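PDB 5F67: inactivation-no-after-potential D protein from Drosophila melanogaster, which scaffolds proteins of the fly visual signalling pathway through PDZ domains, the third of which binds the tail of the TRP channel. Local coordinates for residues A[15-20]-A[72-77]. Numbering follows the deposited sequence.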
loop_
_atom_site.group_PDB
_atom_site.type_symbol
_atom_site.label_atom_id
_atom_site.label_comp_id
_atom_site.label_asym_id
_atom_site.label_seq_id
_atom_site.Cartn_x
_atom_site.Cartn_y
_atom_site.Cartn_z
ATOM N N LYS A 15 -15.634 -0.326 6.387
ATOM C CA LYS A 15 -16.566 -1.082 5.544
ATOM C C LYS A 15 -17.217 -0.219 4.453
ATOM O O LYS A 15 -17.511 -0.716 3.368
ATOM C CB LYS A 15 -17.631 -1.817 6.382
ATOM C CG LYS A 15 -18.578 -2.726 5.561
ATOM C CD LYS A 15 -19.483 -3.578 6.443
ATOM C CE LYS A 15 -18.695 -4.673 7.174
ATOM N NZ LYS A 15 -18.086 -5.688 6.244
ATOM N N PHE A 16 -17.419 1.068 4.731
ATOM C CA PHE A 16 -18.065 1.945 3.759
ATOM C C PHE A 16 -17.272 2.031 2.455
ATOM O O PHE A 16 -17.833 2.339 1.404
ATOM C CB PHE A 16 -18.278 3.358 4.333
ATOM C CG PHE A 16 -17.043 4.210 4.330
ATOM C CD1 PHE A 16 -16.786 5.085 3.278
ATOM C CD2 PHE A 16 -16.129 4.137 5.378
ATOM C CE1 PHE A 16 -15.636 5.868 3.265
ATOM C CE2 PHE A 16 -14.981 4.924 5.372
ATOM C CZ PHE A 16 -14.737 5.788 4.316
ATOM N N ILE A 17 -15.965 1.781 2.532
ATOM C CA ILE A 17 -15.111 1.858 1.357
ATOM C C ILE A 17 -15.594 0.942 0.233
ATOM O O ILE A 17 -15.474 1.285 -0.950
ATOM C CB ILE A 17 -13.644 1.558 1.732
ATOM C CG1 ILE A 17 -13.118 2.661 2.660
ATOM C CG2 ILE A 17 -12.770 1.425 0.487
ATOM C CD1 ILE A 17 -11.768 2.355 3.314
ATOM N N PHE A 18 -16.170 -0.203 0.589
ATOM C CA PHE A 18 -16.601 -1.163 -0.428
ATOM C C PHE A 18 -17.923 -0.783 -1.083
ATOM O O PHE A 18 -18.365 -1.451 -2.021
ATOM C CB PHE A 18 -16.636 -2.589 0.148
ATOM C CG PHE A 18 -15.293 -3.057 0.607
ATOM C CD1 PHE A 18 -14.322 -3.436 -0.325
ATOM C CD2 PHE A 18 -14.963 -3.049 1.961
ATOM C CE1 PHE A 18 -13.044 -3.837 0.100
ATOM C CE2 PHE A 18 -13.689 -3.440 2.391
ATOM C CZ PHE A 18 -12.729 -3.838 1.457
ATOM N N ASP A 19 -18.558 0.278 -0.594
ATOM C CA ASP A 19 -19.746 0.805 -1.276
ATOM C C ASP A 19 -19.325 1.947 -2.192
ATOM O O ASP A 19 -19.919 2.166 -3.243
ATOM C CB ASP A 19 -20.807 1.293 -0.278
ATOM C CG ASP A 19 -21.689 0.172 0.224
ATOM O OD1 ASP A 19 -21.314 -1.004 0.015
ATOM O OD2 ASP A 19 -22.758 0.456 0.826
ATOM N N GLN A 20 -18.294 2.677 -1.784
ATOM C CA GLN A 20 -17.758 3.754 -2.616
ATOM C C GLN A 20 -16.870 3.196 -3.730
ATOM O O GLN A 20 -16.851 3.724 -4.851
ATOM C CB GLN A 20 -16.958 4.733 -1.755
ATOM C CG GLN A 20 -16.557 5.990 -2.506
ATOM C CD GLN A 20 -16.107 7.108 -1.586
ATOM O OE1 GLN A 20 -16.331 7.065 -0.373
ATOM N NE2 GLN A 20 -15.482 8.128 -2.165
ATOM N N MET A 72 -4.572 1.936 -5.712
ATOM C CA MET A 72 -4.870 3.014 -4.761
ATOM C C MET A 72 -4.994 2.414 -3.369
ATOM O O MET A 72 -5.654 1.395 -3.192
ATOM C CB MET A 72 -6.176 3.715 -5.135
ATOM C CG MET A 72 -6.462 5.000 -4.357
ATOM S SD MET A 72 -8.075 5.677 -4.839
ATOM C CE MET A 72 -8.012 7.255 -3.966
ATOM N N LEU A 73 -4.349 3.038 -2.389
ATOM C CA LEU A 73 -4.375 2.568 -1.006
ATOM C C LEU A 73 -5.490 3.285 -0.253
ATOM O O LEU A 73 -5.442 4.515 -0.071
ATOM C CB LEU A 73 -3.017 2.841 -0.334
ATOM C CG LEU A 73 -2.952 2.477 1.148
ATOM C CD1 LEU A 73 -3.113 0.975 1.355
ATOM C CD2 LEU A 73 -1.637 2.968 1.758
ATOM N N LEU A 74 -6.499 2.521 0.167
ATOM C CA LEU A 74 -7.717 3.106 0.725
ATOM C C LEU A 74 -7.813 2.995 2.251
ATOM O O LEU A 74 -8.482 3.806 2.891
ATOM C CB LEU A 74 -8.944 2.470 0.067
ATOM C CG LEU A 74 -8.958 2.614 -1.460
ATOM C CD1 LEU A 74 -10.067 1.767 -2.072
ATOM C CD2 LEU A 74 -9.147 4.060 -1.846
ATOM N N ALA A 75 -7.148 2.003 2.834
ATOM C CA ALA A 75 -7.065 1.904 4.295
ATOM C C ALA A 75 -5.851 1.108 4.738
ATOM O O ALA A 75 -5.380 0.229 4.016
ATOM C CB ALA A 75 -8.329 1.275 4.861
ATOM N N VAL A 76 -5.359 1.423 5.933
ATOM C CA VAL A 76 -4.307 0.641 6.584
ATOM C C VAL A 76 -4.868 0.222 7.933
ATOM O O VAL A 76 -5.117 1.081 8.787
ATOM C CB VAL A 76 -3.048 1.481 6.796
ATOM C CG1 VAL A 76 -1.976 0.661 7.542
ATOM C CG2 VAL A 76 -2.513 1.962 5.454
ATOM N N ASN A 77 -5.058 -1.084 8.126
ATOM C CA ASN A 77 -5.784 -1.580 9.297
ATOM C C ASN A 77 -7.105 -0.830 9.417
ATOM O O ASN A 77 -7.837 -0.746 8.433
ATOM C CB ASN A 77 -4.936 -1.514 10.576
ATOM C CG ASN A 77 -3.785 -2.513 10.561
ATOM O OD1 ASN A 77 -3.889 -3.585 9.962
ATOM N ND2 ASN A 77 -2.680 -2.164 11.212
#
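I17 touches strand 72-76 with both of its branches. Its CG2 methyl lies against L74, 3.7 Å from L74 CD1 and 4.0 Å from L74 CB. The longer branch ends in CD1, and I17 CD1 rests 3.6 Å from L74 O and 3.9 Å from A75 CB. The contact is small and buried, and apart from that carbonyl oxygen it is purely apolar. In I17, CG1 sits beside the backbone N and anti to the carbonyl carbon (chi1 -66°), which leaves CG2 anti to N. The branch is extended, and its anti chi2 (169°) carries CD1 outward. L74 and A75 can both face the helix, although they are neighbours in the strand, because the pair forms a classic beta bulge opposite I103 of strand 99-105, to which both make backbone hydrogen bonds. Helix 17-20 packs on the face of the PDZ domain's four-stranded antiparallel sheet that is turned away from helix 86-95, and F18 meets I103 there. From the other face of that sheet, L73 and V76 meet L93 of helix 86-95. Around I17, its CG1 lies over one face of the F16 ring, 3.9 Å from the ring plane and off its centre.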